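Local coordinates for protein putative deoxyribonuclease yjjV (Escherichia coli, PDB 1ZZM) that probably hydrolyses ester bonds, perhaps in DNA, as a TatD-type metal-dependent hydrolase that binds two divalent cations per subunit, at residues 142-156 / 167-179. Numbering follows the deposited sequence.
With ZN (zinc ion), chain D.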
ATOM      1  N   ALA A 142      10.671   0.227 -11.528  1.00 12.12           N
ATOM      2  CA  ALA A 142      10.009   0.573 -12.795  1.00 13.41           C
ATOM      3  C   ALA A 142      10.519  -0.301 -13.957  1.00 15.98           C
ATOM      4  O   ALA A 142       9.749  -0.673 -14.859  1.00 12.44           O
ATOM      5  CB  ALA A 142      10.235   2.050 -13.131  1.00 13.98           C
ATOM      6  N   MET A 143      11.812  -0.606 -13.954  1.00 13.19           N
ATOM      7  CA  MET A 143      12.378  -1.435 -15.006  1.00 16.78           C
ATOM      8  C   MET A 143      11.689  -2.814 -15.034  1.00 14.25           C
ATOM      9  O   MET A 143      11.321  -3.303 -16.104  1.00 13.11           O
ATOM     10  CB  MET A 143      13.885  -1.603 -14.788  1.00 17.74           C
ATOM     11  CG  MET A 143      14.568  -2.507 -15.798  1.00 23.31           C
ATOM     12  SD  MET A 143      16.209  -3.042 -15.136  1.00 29.55           S
ATOM     13  CE  MET A 143      15.658  -4.158 -13.766  1.00 27.84           C
ATOM     14  N   HIS A 144      11.500  -3.418 -13.856  1.00 12.64           N
ATOM     15  CA  HIS A 144      10.831  -4.724 -13.742  1.00 13.30           C
ATOM     16  C   HIS A 144       9.342  -4.592 -14.108  1.00 13.80           C
ATOM     17  O   HIS A 144       8.815  -5.425 -14.838  1.00 12.19           O
ATOM     18  CB  HIS A 144      10.946  -5.306 -12.302  1.00 12.49           C
ATOM     19  CG  HIS A 144      12.335  -5.767 -11.930  1.00 15.33           C
ATOM     20  ND1 HIS A 144      12.920  -6.891 -12.470  1.00 15.23           N
ATOM     21  CD2 HIS A 144      13.273  -5.213 -11.124  1.00 13.37           C
ATOM     22  CE1 HIS A 144      14.161  -7.007 -12.024  1.00 16.52           C
ATOM     23  NE2 HIS A 144      14.402  -5.997 -11.207  1.00 15.32           N
ATOM     24  N   LEU A 145       8.656  -3.555 -13.612  1.00 12.53           N
ATOM     25  CA  LEU A 145       7.224  -3.428 -13.957  1.00 12.98           C
ATOM     26  C   LEU A 145       7.028  -3.301 -15.467  1.00 14.13           C
ATOM     27  O   LEU A 145       6.099  -3.894 -16.046  1.00 14.16           O
ATOM     28  CB  LEU A 145       6.587  -2.228 -13.264  1.00 11.43           C
ATOM     29  CG  LEU A 145       6.737  -2.264 -11.724  1.00 13.54           C
ATOM     30  CD1 LEU A 145       6.167  -0.971 -11.121  1.00 11.82           C
ATOM     31  CD2 LEU A 145       6.038  -3.475 -11.145  1.00 13.52           C
ATOM     32  N   LYS A 146       7.863  -2.487 -16.102  1.00 11.30           N
ATOM     33  CA  LYS A 146       7.737  -2.341 -17.538  1.00 16.64           C
ATOM     34  C   LYS A 146       7.918  -3.707 -18.223  1.00 15.43           C
ATOM     35  O   LYS A 146       7.117  -4.096 -19.061  1.00 13.89           O
ATOM     36  CB  LYS A 146       8.757  -1.341 -18.067  1.00 15.91           C
ATOM     37  CG  LYS A 146       8.599  -1.078 -19.591  1.00 19.99           C
ATOM     38  CD  LYS A 146       9.830  -0.385 -20.141  1.00 30.11           C
ATOM     39  CE  LYS A 146       9.728  -0.107 -21.649  1.00 31.88           C
ATOM     40  NZ  LYS A 146       8.851   1.073 -21.920  1.00 38.76           N
ATOM     41  N   ARG A 147       8.947  -4.448 -17.840  1.00 13.99           N
ATOM     42  CA  ARG A 147       9.200  -5.748 -18.446  1.00 15.41           C
ATOM     43  C   ARG A 147       8.136  -6.804 -18.261  1.00 16.44           C
ATOM     44  O   ARG A 147       7.782  -7.512 -19.208  1.00 17.56           O
ATOM     45  CB  ARG A 147      10.515  -6.326 -17.907  1.00 16.38           C
ATOM     46  CG  ARG A 147      11.699  -5.560 -18.405  1.00 21.02           C
ATOM     47  CD  ARG A 147      12.986  -6.178 -17.988  1.00 24.81           C
ATOM     48  NE  ARG A 147      14.084  -5.486 -18.661  1.00 27.32           N
ATOM     49  CZ  ARG A 147      15.320  -5.446 -18.193  1.00 31.56           C
ATOM     50  NH1 ARG A 147      15.605  -6.056 -17.055  1.00 27.39           N
ATOM     51  NH2 ARG A 147      16.262  -4.786 -18.858  1.00 32.63           N
ATOM     52  N   HIS A 148       7.602  -6.906 -17.049  1.00 14.34           N
ATOM     53  CA  HIS A 148       6.653  -7.964 -16.785  1.00 13.51           C
ATOM     54  C   HIS A 148       5.204  -7.689 -17.125  1.00 15.36           C
ATOM     55  O   HIS A 148       4.407  -8.605 -17.161  1.00 15.83           O
ATOM     56  CB  HIS A 148       6.902  -8.464 -15.370  1.00 14.29           C
ATOM     57  CG  HIS A 148       8.341  -8.822 -15.158  1.00 16.36           C
ATOM     58  ND1 HIS A 148       9.004  -9.711 -15.985  1.00 18.25           N
ATOM     59  CD2 HIS A 148       9.274  -8.330 -14.310  1.00 14.42           C
ATOM     60  CE1 HIS A 148      10.281  -9.746 -15.655  1.00 19.19           C
ATOM     61  NE2 HIS A 148      10.472  -8.914 -14.644  1.00 14.60           N
ATOM     62  N   ASP A 149       4.894  -6.420 -17.381  1.00 14.76           N
ATOM     63  CA  ASP A 149       3.581  -6.011 -17.871  1.00 16.78           C
ATOM     64  C   ASP A 149       2.393  -6.728 -17.234  1.00 16.96           C
ATOM     65  O   ASP A 149       1.739  -7.578 -17.850  1.00 16.75           O
ATOM     66  CB  ASP A 149       3.614  -6.222 -19.393  1.00 18.94           C
ATOM     67  CG  ASP A 149       2.353  -5.773 -20.083  1.00 22.25           C
ATOM     68  OD1 ASP A 149       1.694  -4.800 -19.636  1.00 20.92           O
ATOM     69  OD2 ASP A 149       2.037  -6.408 -21.104  1.00 27.61           O
ATOM     70  N   LEU A 150       2.113  -6.383 -15.991  1.00 12.84           N
ATOM     71  CA  LEU A 150       0.996  -6.990 -15.275  1.00 14.90           C
ATOM     72  C   LEU A 150      -0.279  -6.295 -15.728  1.00 12.94           C
ATOM     73  O   LEU A 150      -0.401  -5.082 -15.593  1.00 12.56           O
ATOM     74  CB  LEU A 150       1.147  -6.794 -13.760  1.00 12.83           C
ATOM     75  CG  LEU A 150       2.231  -7.607 -13.058  1.00 19.76           C
ATOM     76  CD1 LEU A 150       3.591  -7.092 -13.480  1.00 22.99           C
ATOM     77  CD2 LEU A 150       2.043  -7.513 -11.534  1.00 21.29           C
ATOM     78  N   PRO A 151      -1.256  -7.054 -16.256  1.00 16.57           N
ATOM     79  CA  PRO A 151      -2.521  -6.474 -16.719  1.00 15.20           C
ATOM     80  C   PRO A 151      -3.241  -5.636 -15.650  1.00 15.22           C
ATOM     81  O   PRO A 151      -3.851  -4.610 -15.958  1.00 14.06           O
ATOM     82  CB  PRO A 151      -3.347  -7.705 -17.083  1.00 15.43           C
ATOM     83  CG  PRO A 151      -2.340  -8.660 -17.531  1.00 19.37           C
ATOM     84  CD  PRO A 151      -1.229  -8.506 -16.515  1.00 13.98           C
ATOM     85  N   ARG A 152      -3.170  -6.066 -14.392  1.00  9.99           N
ATOM     86  CA  ARG A 152      -3.875  -5.332 -13.331  1.00 10.59           C
ATOM     87  C   ARG A 152      -3.061  -4.297 -12.604  1.00  9.21           C
ATOM     88  O   ARG A 152      -3.571  -3.656 -11.681  1.00  9.77           O
ATOM     89  CB  ARG A 152      -4.408  -6.316 -12.300  1.00 10.98           C
ATOM     90  CG  ARG A 152      -5.287  -7.371 -12.898  1.00 18.30           C
ATOM     91  CD  ARG A 152      -6.611  -6.768 -13.347  1.00 25.36           C
ATOM     92  NE  ARG A 152      -7.488  -7.850 -13.770  1.00 32.44           N
ATOM     93  CZ  ARG A 152      -8.780  -7.719 -14.052  1.00 36.75           C
ATOM     94  NH1 ARG A 152      -9.380  -6.531 -13.959  1.00 36.88           N
ATOM     95  NH2 ARG A 152      -9.468  -8.790 -14.431  1.00 37.49           N
ATOM     96  N   THR A 153      -1.821  -4.126 -13.047  1.00  8.45           N
ATOM     97  CA  THR A 153      -0.853  -3.241 -12.434  1.00  7.59           C
ATOM     98  C   THR A 153      -0.918  -3.227 -10.904  1.00  8.71           C
ATOM     99  O   THR A 153      -0.814  -4.290 -10.301  1.00  9.16           O
ATOM    100  CB  THR A 153      -0.889  -1.786 -13.036  1.00  6.68           C
ATOM    101  OG1 THR A 153      -2.145  -1.152 -12.757  1.00 10.27           O
ATOM    102  CG2 THR A 153      -0.648  -1.883 -14.574  1.00  9.43           C
ATOM    103  N   GLY A 154      -1.037  -2.046 -10.300  1.00 10.56           N
ATOM    104  CA  GLY A 154      -1.020  -1.957  -8.851  1.00  9.80           C
ATOM    105  C   GLY A 154      -0.743  -0.541  -8.367  1.00  8.16           C
ATOM    106  O   GLY A 154      -1.010   0.436  -9.077  1.00 10.86           O
ATOM    107  N   VAL A 155      -0.222  -0.430  -7.147  1.00 10.51           N
ATOM    108  CA  VAL A 155       0.080   0.863  -6.535  1.00  8.12           C
ATOM    109  C   VAL A 155       1.504   0.838  -5.967  1.00 10.26           C
ATOM    110  O   VAL A 155       1.936  -0.177  -5.408  1.00 10.72           O
ATOM    111  CB  VAL A 155      -0.912   1.191  -5.339  1.00  7.73           C
ATOM    112  CG1 VAL A 155      -0.983   0.011  -4.342  1.00 11.15           C
ATOM    113  CG2 VAL A 155      -0.456   2.459  -4.602  1.00  8.50           C
ATOM    114  N   VAL A 156       2.243   1.924  -6.156  1.00  7.56           N
ATOM    115  CA  VAL A 156       3.551   2.034  -5.525  1.00  8.86           C
ATOM    116  C   VAL A 156       3.181   2.807  -4.264  1.00  8.95           C
ATOM    117  O   VAL A 156       2.927   4.012  -4.292  1.00 10.89           O
ATOM    118  CB  VAL A 156       4.556   2.823  -6.354  1.00  7.56           C
ATOM    119  CG1 VAL A 156       5.861   3.019  -5.502  1.00  7.24           C
ATOM    120  CG2 VAL A 156       4.896   2.015  -7.614  1.00  9.10           C
ATOM    121  N   GLU A 167       5.830   9.900 -12.427  1.00 11.91           N
ATOM    122  CA  GLU A 167       5.222   9.879 -13.758  1.00 12.29           C
ATOM    123  C   GLU A 167       5.538   8.586 -14.496  1.00 13.53           C
ATOM    124  O   GLU A 167       4.685   8.053 -15.191  1.00 14.56           O
ATOM    125  CB  GLU A 167       5.673  11.085 -14.589  1.00 10.76           C
ATOM    126  CG  GLU A 167       5.285  12.421 -13.966  1.00 19.61           C
ATOM    127  CD  GLU A 167       5.614  13.601 -14.878  1.00 24.67           C
ATOM    128  OE1 GLU A 167       6.661  13.555 -15.559  1.00 27.71           O
ATOM    129  OE2 GLU A 167       4.829  14.572 -14.898  1.00 25.62           O
ATOM    130  N   ARG A 168       6.749   8.058 -14.327  1.00 11.53           N
ATOM    131  CA  ARG A 168       7.081   6.794 -14.987  1.00 13.45           C
ATOM    132  C   ARG A 168       6.182   5.670 -14.477  1.00 13.15           C
ATOM    133  O   ARG A 168       5.763   4.818 -15.240  1.00 11.73           O
ATOM    134  CB  ARG A 168       8.539   6.414 -14.759  1.00 12.01           C
ATOM    135  CG  ARG A 168       8.975   5.152 -15.516  1.00 15.36           C
ATOM    136  CD  ARG A 168      10.455   4.926 -15.240  1.00 23.62           C
ATOM    137  NE  ARG A 168      11.028   3.755 -15.886  1.00 24.68           N
ATOM    138  CZ  ARG A 168      12.276   3.342 -15.678  1.00 27.85           C
ATOM    139  NH1 ARG A 168      13.069   4.015 -14.854  1.00 26.30           N
ATOM    140  NH2 ARG A 168      12.727   2.245 -16.271  1.00 28.57           N
ATOM    141  N   PHE A 169       5.893   5.661 -13.178  1.00 11.03           N
ATOM    142  CA  PHE A 169       5.013   4.618 -12.640  1.00  9.75           C
ATOM    143  C   PHE A 169       3.591   4.815 -13.195  1.00 11.46           C
ATOM    144  O   PHE A 169       2.920   3.863 -13.592  1.00 12.41           O
ATOM    145  CB  PHE A 169       4.951   4.706 -11.114  1.00 10.16           C
ATOM    146  CG  PHE A 169       6.166   4.145 -10.409  1.00 11.60           C
ATOM    147  CD1 PHE A 169       6.719   2.916 -10.794  1.00 10.71           C
ATOM    148  CD2 PHE A 169       6.746   4.833  -9.336  1.00 12.57           C
ATOM    149  CE1 PHE A 169       7.811   2.396 -10.124  1.00 11.68           C
ATOM    150  CE2 PHE A 169       7.848   4.309  -8.661  1.00  8.49           C
ATOM    151  CZ  PHE A 169       8.382   3.086  -9.052  1.00 13.26           C
ATOM    152  N   VAL A 170       3.143   6.063 -13.226  1.00 10.48           N
ATOM    153  CA  VAL A 170       1.795   6.372 -13.709  1.00 11.73           C
ATOM    154  C   VAL A 170       1.666   5.984 -15.192  1.00 15.35           C
ATOM    155  O   VAL A 170       0.631   5.445 -15.620  1.00 11.77           O
ATOM    156  CB  VAL A 170       1.500   7.888 -13.519  1.00 12.33           C
ATOM    157  CG1 VAL A 170       0.165   8.277 -14.161  1.00 10.62           C
ATOM    158  CG2 VAL A 170       1.442   8.202 -12.028  1.00 13.79           C
ATOM    159  N   GLN A 171       2.727   6.239 -15.958  1.00 14.19           N
ATOM    160  CA  GLN A 171       2.714   5.914 -17.382  1.00 17.99           C
ATOM    161  C   GLN A 171       2.733   4.396 -17.609  1.00 17.25           C
ATOM    162  O   GLN A 171       2.313   3.923 -18.668  1.00 15.58           O
ATOM    163  CB  GLN A 171       3.855   6.670 -18.095  1.00 20.92           C
ATOM    164  CG  GLN A 171       3.564   8.197 -18.038  1.00 22.48           C
ATOM    165  CD  GLN A 171       4.739   9.123 -18.403  1.00 29.41           C
ATOM    166  OE1 GLN A 171       5.907   8.706 -18.472  1.00 33.01           O
ATOM    167  NE2 GLN A 171       4.423  10.410 -18.604  1.00 29.71           N
ATOM    168  N   LEU A 172       3.171   3.638 -16.605  1.00 12.42           N
ATOM    169  CA  LEU A 172       3.142   2.173 -16.704  1.00 14.48           C
ATOM    170  C   LEU A 172       1.773   1.655 -16.213  1.00 13.26           C
ATOM    171  O   LEU A 172       1.529   0.443 -16.188  1.00 14.98           O
ATOM    172  CB  LEU A 172       4.281   1.545 -15.874  1.00 11.53           C
ATOM    173  CG  LEU A 172       5.630   1.787 -16.547  1.00 15.12           C
ATOM    174  CD1 LEU A 172       6.779   1.288 -15.626  1.00 14.65           C
ATOM    175  CD2 LEU A 172       5.631   1.042 -17.875  1.00 14.32           C
ATOM    176  N   GLY A 173       0.902   2.581 -15.800  1.00 13.10           N
ATOM    177  CA  GLY A 173      -0.437   2.234 -15.344  1.00 11.47           C
ATOM    178  C   GLY A 173      -0.585   2.008 -13.853  1.00 12.87           C
ATOM    179  O   GLY A 173      -1.625   1.547 -13.385  1.00 11.62           O
ATOM    180  N   TYR A 174       0.458   2.333 -13.104  1.00  9.54           N
ATOM    181  CA  TYR A 174       0.432   2.143 -11.645  1.00 10.47           C
ATOM    182  C   TYR A 174      -0.096   3.364 -10.919  1.00 11.42           C
ATOM    183  O   TYR A 174      -0.030   4.496 -11.444  1.00 10.69           O
ATOM    184  CB  TYR A 174       1.843   1.815 -11.137  1.00  8.22           C
ATOM    185  CG  TYR A 174       2.229   0.404 -11.519  1.00  9.79           C
ATOM    186  CD1 TYR A 174       2.019  -0.660 -10.629  1.00  9.14           C
ATOM    187  CD2 TYR A 174       2.643   0.113 -12.817  1.00  9.92           C
ATOM    188  CE1 TYR A 174       2.203  -1.981 -11.039  1.00 10.83           C
ATOM    189  CE2 TYR A 174       2.822  -1.184 -13.240  1.00  8.56           C
ATOM    190  CZ  TYR A 174       2.594  -2.228 -12.343  1.00  9.72           C
ATOM    191  OH  TYR A 174       2.730  -3.517 -12.769  1.00 13.98           O
ATOM    192  N   LYS A 175      -0.653   3.123  -9.733  1.00  8.67           N
ATOM    193  CA  LYS A 175      -1.144   4.221  -8.916  1.00 11.63           C
ATOM    194  C   LYS A 175      -0.047   4.613  -7.946  1.00  9.78           C
ATOM    195  O   LYS A 175       0.949   3.894  -7.794  1.00 13.40           O
ATOM    196  CB  LYS A 175      -2.380   3.814  -8.155  1.00 11.24           C
ATOM    197  CG  LYS A 175      -3.669   4.233  -8.814  1.00 22.86           C
ATOM    198  CD  LYS A 175      -3.969   3.486 -10.047  1.00 24.89           C
ATOM    199  CE  LYS A 175      -5.490   3.552 -10.348  1.00 25.35           C
ATOM    200  NZ  LYS A 175      -5.826   4.423 -11.526  1.00 26.44           N
ATOM    201  N   ILE A 176      -0.266   5.735  -7.260  1.00 10.82           N
ATOM    202  CA  ILE A 176       0.708   6.303  -6.324  1.00  8.80           C
ATOM    203  C   ILE A 176       0.030   6.449  -4.952  1.00  9.34           C
ATOM    204  O   ILE A 176      -0.974   7.153  -4.812  1.00  9.79           O
ATOM    205  CB  ILE A 176       1.187   7.728  -6.809  1.00  7.87           C
ATOM    206  CG1 ILE A 176       1.895   7.647  -8.168  1.00 10.05           C
ATOM    207  CG2 ILE A 176       2.108   8.398  -5.761  1.00  6.06           C
ATOM    208  CD1 ILE A 176       3.119   6.697  -8.259  1.00 11.61           C
ATOM    209  N   GLY A 177       0.605   5.814  -3.927  1.00 10.13           N
ATOM    210  CA  GLY A 177       0.018   5.892  -2.603  1.00  7.77           C
ATOM    211  C   GLY A 177       0.444   7.156  -1.877  1.00 11.30           C
ATOM    212  O   GLY A 177       1.632   7.447  -1.740  1.00 12.66           O
ATOM    213  N   VAL A 178      -0.533   7.920  -1.425  1.00  9.56           N
ATOM    214  CA  VAL A 178      -0.275   9.186  -0.743  1.00  9.97           C
ATOM    215  C   VAL A 178      -0.491   8.994   0.752  1.00 11.25           C
ATOM    216  O   VAL A 178      -1.625   8.745   1.196  1.00 10.04           O
ATOM    217  CB  VAL A 178      -1.237  10.318  -1.210  1.00 11.92           C
ATOM    218  CG1 VAL A 178      -0.831  11.626  -0.554  1.00 13.25           C
ATOM    219  CG2 VAL A 178      -1.188  10.485  -2.723  1.00 12.37           C
ATOM    220  N   GLY A 179       0.597   9.142   1.502  1.00  8.40           N
ATOM    221  CA  GLY A 179       0.569   8.985   2.941  1.00 12.75           C
ATOM    222  C   GLY A 179       1.258  10.136   3.669  1.00 14.05           C
ATOM    223  O   GLY A 179       1.428  11.236   3.112  1.00 15.39           O
TER
HETATM  224 ZN    ZN D 403      12.083  -8.608 -13.480  1.00 14.43          ZN
HETATM  225  O   HOH W   1       3.587  -3.882 -15.247  1.00 11.53           O
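Tyr-174 lies flat between Leu-145 and Thr-153, a CH-pi contact on either face: Leu-145 CD1 stands 3.8 Å from the ring centroid, Thr-153 CB 3.6 Å from it on the opposite side. Gly-154 suits its place because at its backbone angles a side chain would jam against the carbonyl of Thr-153. Val-156 CG2 makes a CH-pi contact over the centre of the Phe-169 ring, 4° off its normal; with CG1 anti to the backbone N (chi1 173°), both methyls reach that ring. Ala-142 CB, short and apolar, lies over one face of the Arg-168 guanidinium toward its rim, 3.3 Å from NE.

Parallel strands 154-156 and 175-178 belong to one beta-alpha-beta unit of the TIM-barrel-like TatD fold, with helix 163-171 as the crossover. The hydrogen bonds Lys-175 N to Gly-154 O (2.8 Å), Val-156 N to Lys-175 O and Gly-177 N to Val-156 O join them in parallel register. Gly-173, at positive phi, ends the crossover helix in a Schellman motif.

A water joins Tyr-174 OH (2.6 Å), Leu-145 O and Leu-150 N, bridging the helix end to the loop. A leucine replacing Tyr-174 would probably leave this water without its hydroxyl partner and Thr-153 without a flat surface to cover.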